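PDB 2ODA: hypothetical protein PSPTO_2114 from Pseudomonas syringae pv. tomato, which belongs to the haloacid dehalogenase (HAD) superfamily, in a Pseudomonas-specific subfamily with a probably novel biochemical function, and is named as a phosphatase. Local coordinates for residues T38-Q51 / V172-A184. Numbering follows the deposited sequence.
Sequences TPGAQNALKALRDQ and VIDHLGELESCLA
L176 reaches across to the turn that leads into helix 41-51 and to the first residue of that helix, its CD1 lying 3.6 Å from T38 OG1 and 3.9 Å from A41 CB. With CG set opposite its own carbonyl carbon (chi1 -65°) and an extended chi2, the leucine packs its branched end on I111 of the central sheet. T38 OG1 belongs chiefly to C16 O, with which it hydrogen-bonds, so it meets the methyl by packing alone. One water joins the two segments here, donating to T38 OG1 and P39 O and accepting from L176 N. At G40 the backbones close to 3.7 Å, G40 CA to G177 N, an approach that glycine allows because it has no side chain; its positive phi also suits the third position of the type II turn from T38 to A41. The fold is the Rossmann-like α/β core of HAD enzymes, and helices 41-51 and 179-191 lie side by side on its parallel sheet, their contacting segments inclined at 56°. Small residues line the seam: the methyl of A44 fits against the 3-10 turn 176-178, CB 3.3 Å from L176 O. Deeper, the L48 and L179 side chains cross at about a right angle, CD1 of L48 meeting CD2 of L179 at 4.0 Å, both resting on F11. Toward solvent, E180 swings CG anti to its backbone N (chi1 -159°) and bends at chi2, bringing OE1 within 3.7 Å of A47 CB. N43 and E180 are both exposed, and a second water lies within hydrogen-bonding distance of N43 OD1 and E180 OE2.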
# COMPACT_ATOMS: atom_id res chain seq x y z
N THR B 38 -10.35 21.16 -15.38
CA THR B 38 -9.52 22.21 -14.79
C THR B 38 -8.42 22.70 -15.76
O THR B 38 -8.06 22.00 -16.71
CB THR B 38 -8.90 21.78 -13.43
OG1 THR B 38 -8.06 20.63 -13.62
CG2 THR B 38 -10.00 21.48 -12.41
N PRO B 39 -7.91 23.93 -15.54
CA PRO B 39 -6.94 24.49 -16.48
C PRO B 39 -5.72 23.56 -16.70
O PRO B 39 -5.14 23.06 -15.74
CB PRO B 39 -6.53 25.81 -15.82
CG PRO B 39 -7.72 26.22 -15.01
CD PRO B 39 -8.24 24.89 -14.46
N GLY B 40 -5.39 23.31 -17.96
CA GLY B 40 -4.25 22.46 -18.30
C GLY B 40 -4.54 20.97 -18.35
O GLY B 40 -3.68 20.21 -18.78
N ALA B 41 -5.75 20.56 -17.92
CA ALA B 41 -6.10 19.13 -17.85
C ALA B 41 -6.05 18.45 -19.23
O ALA B 41 -5.51 17.36 -19.35
CB ALA B 41 -7.52 18.91 -17.19
N GLN B 42 -6.61 19.10 -20.26
CA GLN B 42 -6.61 18.50 -21.61
C GLN B 42 -5.20 18.18 -22.09
O GLN B 42 -4.96 17.12 -22.66
CB GLN B 42 -7.30 19.41 -22.64
CG GLN B 42 -8.82 19.61 -22.43
CD GLN B 42 -9.16 20.83 -21.57
OE1 GLN B 42 -8.52 21.10 -20.55
NE2 GLN B 42 -10.18 21.57 -22.00
N ASN B 43 -4.29 19.12 -21.86
CA ASN B 43 -2.88 18.99 -22.21
C ASN B 43 -2.24 17.81 -21.43
O ASN B 43 -1.65 16.89 -22.04
CB ASN B 43 -2.19 20.35 -21.91
CG ASN B 43 -0.77 20.44 -22.43
OD1 ASN B 43 0.03 19.53 -22.26
ND2 ASN B 43 -0.42 21.58 -23.04
N ALA B 44 -2.35 17.84 -20.10
CA ALA B 44 -1.77 16.75 -19.29
C ALA B 44 -2.35 15.39 -19.67
O ALA B 44 -1.62 14.40 -19.79
CB ALA B 44 -1.99 17.02 -17.78
N LEU B 45 -3.68 15.33 -19.84
CA LEU B 45 -4.35 14.05 -20.06
C LEU B 45 -4.11 13.48 -21.46
O LEU B 45 -4.09 12.26 -21.62
CB LEU B 45 -5.84 14.15 -19.78
CG LEU B 45 -6.21 14.48 -18.32
CD1 LEU B 45 -7.73 14.56 -18.23
CD2 LEU B 45 -5.65 13.44 -17.33
N LYS B 46 -3.89 14.33 -22.46
CA LYS B 46 -3.49 13.82 -23.78
C LYS B 46 -2.18 13.08 -23.71
O LYS B 46 -2.10 11.95 -24.21
CB LYS B 46 -3.42 14.89 -24.86
CG LYS B 46 -2.82 14.31 -26.15
CD LYS B 46 -3.03 15.20 -27.37
CE LYS B 46 -2.31 14.55 -28.58
NZ LYS B 46 -3.01 13.32 -29.02
N ALA B 47 -1.17 13.68 -23.06
CA ALA B 47 0.16 13.07 -22.91
C ALA B 47 0.04 11.73 -22.21
O ALA B 47 0.60 10.72 -22.68
CB ALA B 47 1.10 13.99 -22.15
N LEU B 48 -0.74 11.70 -21.13
CA LEU B 48 -0.88 10.47 -20.34
C LEU B 48 -1.63 9.38 -21.09
O LEU B 48 -1.22 8.21 -21.09
CB LEU B 48 -1.57 10.77 -18.99
CG LEU B 48 -0.80 11.66 -18.04
CD1 LEU B 48 -1.70 12.00 -16.81
CD2 LEU B 48 0.54 11.02 -17.62
N ARG B 49 -2.74 9.76 -21.72
CA ARG B 49 -3.51 8.79 -22.47
C ARG B 49 -2.70 8.26 -23.66
O ARG B 49 -2.70 7.05 -23.91
CB ARG B 49 -4.84 9.40 -22.96
CG ARG B 49 -5.76 8.34 -23.54
CD ARG B 49 -6.98 8.92 -24.14
NE ARG B 49 -7.83 7.84 -24.61
CZ ARG B 49 -9.08 7.99 -25.04
NH1 ARG B 49 -9.67 9.17 -25.04
NH2 ARG B 49 -9.77 6.93 -25.43
N ASP B 50 -2.03 9.15 -24.38
CA ASP B 50 -1.19 8.71 -25.50
C ASP B 50 -0.09 7.75 -25.04
O ASP B 50 0.21 6.79 -25.77
CB ASP B 50 -0.58 9.89 -26.23
CG ASP B 50 -1.60 10.65 -27.07
OD1 ASP B 50 -2.78 10.22 -27.20
OD2 ASP B 50 -1.20 11.70 -27.59
N GLN B 51 0.49 8.00 -23.86
CA GLN B 51 1.52 7.13 -23.26
C GLN B 51 0.99 5.77 -22.80
O GLN B 51 1.79 4.87 -22.50
CB GLN B 51 2.12 7.76 -22.00
CG GLN B 51 3.09 8.88 -22.17
CD GLN B 51 3.38 9.53 -20.82
OE1 GLN B 51 3.56 8.85 -19.80
NE2 GLN B 51 3.43 10.86 -20.80
N VAL B 172 4.09 20.64 -4.92
CA VAL B 172 2.87 21.40 -5.20
C VAL B 172 3.02 22.20 -6.48
O VAL B 172 4.05 22.86 -6.71
CB VAL B 172 2.47 22.38 -4.03
CG1 VAL B 172 1.15 23.10 -4.35
CG2 VAL B 172 2.32 21.62 -2.68
N ILE B 173 1.99 22.15 -7.31
CA ILE B 173 1.93 22.84 -8.59
C ILE B 173 0.62 23.62 -8.72
O ILE B 173 -0.36 23.34 -8.02
CB ILE B 173 2.09 21.86 -9.80
CG1 ILE B 173 1.05 20.72 -9.74
CG2 ILE B 173 3.55 21.33 -9.82
CD1 ILE B 173 1.01 19.77 -10.97
N ASP B 174 0.61 24.59 -9.62
CA ASP B 174 -0.51 25.53 -9.74
C ASP B 174 -1.71 24.90 -10.45
O ASP B 174 -2.86 25.29 -10.21
CB ASP B 174 -0.09 26.74 -10.56
CG ASP B 174 0.82 27.71 -9.81
OD1 ASP B 174 1.12 27.54 -8.60
OD2 ASP B 174 1.25 28.67 -10.50
N HIS B 175 -1.43 23.99 -11.38
CA HIS B 175 -2.48 23.39 -12.22
C HIS B 175 -1.91 22.19 -12.94
O HIS B 175 -0.70 22.03 -12.99
CB HIS B 175 -3.04 24.42 -13.25
CG HIS B 175 -1.98 25.04 -14.11
ND1 HIS B 175 -1.46 24.42 -15.23
CD2 HIS B 175 -1.33 26.22 -14.02
CE1 HIS B 175 -0.54 25.19 -15.78
NE2 HIS B 175 -0.44 26.29 -15.06
N LEU B 176 -2.79 21.39 -13.54
CA LEU B 176 -2.37 20.17 -14.26
C LEU B 176 -1.47 20.39 -15.49
O LEU B 176 -0.80 19.46 -15.94
CB LEU B 176 -3.59 19.32 -14.63
CG LEU B 176 -4.38 18.72 -13.46
CD1 LEU B 176 -5.60 17.96 -13.98
CD2 LEU B 176 -3.47 17.80 -12.62
N GLY B 177 -1.44 21.61 -16.02
CA GLY B 177 -0.52 21.89 -17.14
C GLY B 177 0.93 21.70 -16.70
O GLY B 177 1.84 21.54 -17.53
N GLU B 178 1.15 21.76 -15.39
CA GLU B 178 2.49 21.59 -14.82
C GLU B 178 2.79 20.15 -14.40
O GLU B 178 3.88 19.86 -13.86
CB GLU B 178 2.66 22.52 -13.60
CG GLU B 178 2.69 23.99 -13.94
CD GLU B 178 3.93 24.40 -14.74
OE1 GLU B 178 4.96 23.70 -14.64
OE2 GLU B 178 3.88 25.42 -15.45
N LEU B 179 1.85 19.24 -14.64
CA LEU B 179 2.01 17.88 -14.15
C LEU B 179 3.23 17.16 -14.74
O LEU B 179 3.95 16.48 -14.04
CB LEU B 179 0.76 17.03 -14.38
CG LEU B 179 0.83 15.58 -13.87
CD1 LEU B 179 0.91 15.53 -12.33
CD2 LEU B 179 -0.37 14.84 -14.33
N GLU B 180 3.44 17.31 -16.05
CA GLU B 180 4.51 16.58 -16.73
C GLU B 180 5.88 16.92 -16.13
O GLU B 180 6.65 16.01 -15.77
CB GLU B 180 4.46 16.88 -18.24
CG GLU B 180 5.14 15.88 -19.15
CD GLU B 180 4.40 15.67 -20.50
OE1 GLU B 180 4.58 14.61 -21.09
OE2 GLU B 180 3.62 16.55 -20.95
N SER B 181 6.15 18.21 -15.99
CA SER B 181 7.38 18.70 -15.38
C SER B 181 7.50 18.32 -13.91
O SER B 181 8.58 18.03 -13.42
CB SER B 181 7.43 20.22 -15.48
OG SER B 181 7.68 20.59 -16.81
N CYS B 182 6.37 18.32 -13.21
CA CYS B 182 6.35 17.94 -11.80
C CYS B 182 6.77 16.47 -11.63
O CYS B 182 7.65 16.15 -10.79
CB CYS B 182 4.94 18.18 -11.23
SG CYS B 182 4.75 17.74 -9.53
N LEU B 183 6.16 15.61 -12.44
CA LEU B 183 6.50 14.17 -12.46
C LEU B 183 7.95 13.95 -12.83
O LEU B 183 8.61 13.13 -12.20
CB LEU B 183 5.59 13.38 -13.41
CG LEU B 183 4.12 13.22 -12.97
CD1 LEU B 183 3.27 12.72 -14.14
CD2 LEU B 183 4.01 12.26 -11.79
N ALA B 184 8.46 14.68 -13.82
CA ALA B 184 9.88 14.53 -14.22
C ALA B 184 10.81 14.85 -13.06
O ALA B 184 11.83 14.17 -12.86
CB ALA B 184 10.20 15.40 -15.47
O HOH W 1 -5.70 22.10 -13.32
O HOH W 2 1.49 18.36 -20.26
O HOH W 3 2.13 21.11 -20.05